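Local coordinates for GCN5-related N-acetyltransferase (PDB 4H89), which probably transfers an acyl group, most likely acetyl from acetyl-CoA, to an acceptor substrate, at the interface of chains A and B. Coordinates in Å, arbitrary orientation; residue numbers count along the deposited sequence, not the author numbering. Chains: chain A/B, GCN5-related N-acetyltransferase.

The interface of chains A and B. Residues chain A 37, 154-157, 163; chain B 85-86, 88-89.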
ATOM      1  N   ALA A  37       4.728  10.064  -1.864  1.00 18.30           N
ATOM      2  CA  ALA A  37       6.019   9.388  -1.990  1.00 16.98           C
ATOM      3  C   ALA A  37       6.072   8.542  -3.271  1.00 17.01           C
ATOM      4  O   ALA A  37       5.419   7.509  -3.364  1.00 19.17           O
ATOM      5  CB  ALA A  37       6.271   8.508  -0.768  1.00 19.58           C
ATOM      6  N   GLU A 154       5.957  10.267  11.829  1.00 12.43           N
ATOM      7  CA  GLU A 154       7.279  10.441  11.231  1.00 13.51           C
ATOM      8  C   GLU A 154       7.517   9.532  10.028  1.00 12.21           C
ATOM      9  O   GLU A 154       8.641   9.147   9.744  1.00 13.29           O
ATOM     10  CB  GLU A 154       8.364  10.269  12.313  1.00 13.89           C
ATOM     11  CG  GLU A 154       8.378  11.388  13.336  1.00 15.12           C
ATOM     12  CD  GLU A 154       9.596  11.389  14.209  1.00 26.15           C
ATOM     13  OE1 GLU A 154       9.977  12.476  14.640  1.00 38.55           O
ATOM     14  OE2 GLU A 154      10.092  10.350  14.562  1.00 26.34           O
ATOM     15  N   ALA A 155       6.481   9.313   9.256  1.00 12.49           N
ATOM     16  CA  ALA A 155       6.564   8.375   8.135  1.00 11.97           C
ATOM     17  C   ALA A 155       6.916   9.017   6.794  1.00 13.22           C
ATOM     18  O   ALA A 155       7.047   8.340   5.781  1.00 13.51           O
ATOM     19  CB  ALA A 155       5.289   7.563   8.008  1.00 13.83           C
ATOM     20  N   PHE A 156       7.071  10.344   6.778  1.00 13.22           N
ATOM     21  CA  PHE A 156       7.316  11.051   5.520  1.00 13.78           C
ATOM     22  C   PHE A 156       8.277  12.182   5.804  1.00 13.36           C
ATOM     23  O   PHE A 156       8.038  12.968   6.713  1.00 13.78           O
ATOM     24  CB  PHE A 156       5.977  11.625   4.992  1.00 14.02           C
ATOM     25  CG  PHE A 156       6.065  12.296   3.636  1.00 12.74           C
ATOM     26  CD1 PHE A 156       6.393  13.642   3.535  1.00 13.93           C
ATOM     27  CD2 PHE A 156       5.805  11.605   2.473  1.00 13.97           C
ATOM     28  CE1 PHE A 156       6.439  14.237   2.292  1.00 15.24           C
ATOM     29  CE2 PHE A 156       5.834  12.203   1.242  1.00 15.47           C
ATOM     30  CZ  PHE A 156       6.154  13.518   1.149  1.00 16.46           C
ATOM     31  N   HIS A 157       9.386  12.273   5.063  1.00 12.79           N
ATOM     32  CA  HIS A 157      10.345  13.395   5.226  1.00 12.88           C
ATOM     33  C   HIS A 157       9.934  14.569   4.343  1.00 13.32           C
ATOM     34  O   HIS A 157       9.969  14.500   3.128  1.00 14.72           O
ATOM     35  CB  HIS A 157      11.774  12.970   4.905  1.00 14.07           C
ATOM     36  CG  HIS A 157      12.741  14.043   5.279  1.00 15.77           C
ATOM     37  ND1 HIS A 157      13.195  14.987   4.398  1.00 15.78           N
ATOM     38  CD2 HIS A 157      13.237  14.383   6.481  1.00 17.15           C
ATOM     39  CE1 HIS A 157      13.926  15.880   5.043  1.00 16.69           C
ATOM     40  NE2 HIS A 157      13.993  15.524   6.309  1.00 17.76           N
ATOM     41  N   TYR A 163      10.459  15.130   9.503  1.00 14.01           N
ATOM     42  CA  TYR A 163       9.683  13.895   9.516  1.00 12.62           C
ATOM     43  C   TYR A 163       8.293  14.165  10.097  1.00 14.41           C
ATOM     44  O   TYR A 163       8.175  14.655  11.214  1.00 15.65           O
ATOM     45  CB  TYR A 163      10.359  12.775  10.298  1.00 14.52           C
ATOM     46  CG  TYR A 163      11.648  12.290   9.675  1.00 12.91           C
ATOM     47  CD1 TYR A 163      11.640  11.449   8.570  1.00 13.81           C
ATOM     48  CD2 TYR A 163      12.884  12.684  10.165  1.00 13.90           C
ATOM     49  CE1 TYR A 163      12.818  11.004   7.999  1.00 14.55           C
ATOM     50  CE2 TYR A 163      14.061  12.235   9.598  1.00 14.50           C
ATOM     51  CZ  TYR A 163      14.039  11.413   8.528  1.00 13.31           C
ATOM     52  OH  TYR A 163      15.177  10.961   7.922  1.00 15.46           O
TER
ATOM     53  N   PRO B  85      10.645   9.891  -0.190  1.00 15.66           N
ATOM     54  CA  PRO B  85      10.579  10.470   1.142  1.00 14.80           C
ATOM     55  C   PRO B  85       9.867   9.617   2.173  1.00 15.29           C
ATOM     56  O   PRO B  85       9.796  10.008   3.322  1.00 14.51           O
ATOM     57  CB  PRO B  85       9.843  11.788   0.902  1.00 18.00           C
ATOM     58  CG  PRO B  85       8.963  11.510  -0.262  1.00 16.99           C
ATOM     59  CD  PRO B  85       9.783  10.603  -1.134  1.00 16.66           C
ATOM     60  N   GLY B  86       9.404   8.434   1.775  1.00 13.21           N
ATOM     61  CA  GLY B  86       8.909   7.476   2.766  1.00 13.70           C
ATOM     62  C   GLY B  86       9.785   6.262   3.009  1.00 13.54           C
ATOM     63  O   GLY B  86       9.388   5.361   3.764  1.00 13.41           O
ATOM     64  N   HIS B  88      12.408   5.562   4.661  1.00 13.69           N
ATOM     65  CA  HIS B  88      12.975   5.304   5.965  1.00 12.36           C
ATOM     66  C   HIS B  88      12.088   4.431   6.865  1.00 12.49           C
ATOM     67  O   HIS B  88      12.490   4.078   7.970  1.00 12.84           O
ATOM     68  CB  HIS B  88      13.265   6.635   6.683  1.00 13.27           C
ATOM     69  CG  HIS B  88      12.066   7.477   6.842  1.00 12.99           C
ATOM     70  ND1 HIS B  88      11.500   8.156   5.788  1.00 13.51           N
ATOM     71  CD2 HIS B  88      11.259   7.662   7.902  1.00 13.51           C
ATOM     72  CE1 HIS B  88      10.406   8.764   6.201  1.00 13.44           C
ATOM     73  NE2 HIS B  88      10.242   8.474   7.489  1.00 13.09           N
ATOM     74  N   VAL B  89      10.911   4.069   6.345  1.00 12.91           N
ATOM     75  CA  VAL B  89      10.033   3.155   7.041  1.00 11.92           C
ATOM     76  C   VAL B  89      10.066   1.827   6.258  1.00 11.47           C
ATOM     77  O   VAL B  89       9.755   1.818   5.071  1.00 13.39           O
ATOM     78  CB  VAL B  89       8.594   3.685   7.098  1.00 12.12           C
ATOM     79  CG1 VAL B  89       7.704   2.722   7.857  1.00 14.00           C
ATOM     80  CG2 VAL B  89       8.525   5.057   7.738  1.00 13.45           C
TER
HETATM   81  O   HOH W   1       6.808   5.787   4.726  1.00 13.78           O
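B:His88 pushes its imidazole across to the backbone of A:Glu154 and A:Ala155, with the CE1 edge of A:Tyr163 over one face. From CB, the chain turns so that CG sits between the backbone N and the carbonyl carbon (chi1 58°). CG and ND1 lie under CE1 of A:Tyr163, each 3.8 Å from it. CD2 comes 3.5 Å from the carbonyl O of A:Glu154, and the imidazole CE1 3.4 Å from that of A:Ala155. At the tip, NE2 donates to the carbonyl O of A:Glu154 (2.8 Å, 154° at the hydrogen), and that oxygen lies almost in the imidazole plane. This bond, with the tyrosine edge over the ring centre at an interplanar angle of 61°, should fix the ring's rotation. A:His157 turns its CD2 edge onto the centre of one phenol face, which should help hold the tyrosine in place.

Next along, the backbone N of A:His157 donates to the carbonyl O of B:Pro85 (2.9 Å). The pyrrolidine of B:Pro85 runs alongside A:Phe156, CG 3.5 Å from CE2 and CB over one face of the phenyl ring, toward its rim, while CA of A:Ala37 approaches the same CG. A water joins the carbonyl oxygens of A:Ala155 and B:Gly86, and CG2 of B:Val89 packs on CA of A:Ala155. Repeated by the two-fold axis, this patch ties the 154-157 segment to the partner's 3-10 helix 84-86 and the start of its strand 89-96, and may support a dimer in solution.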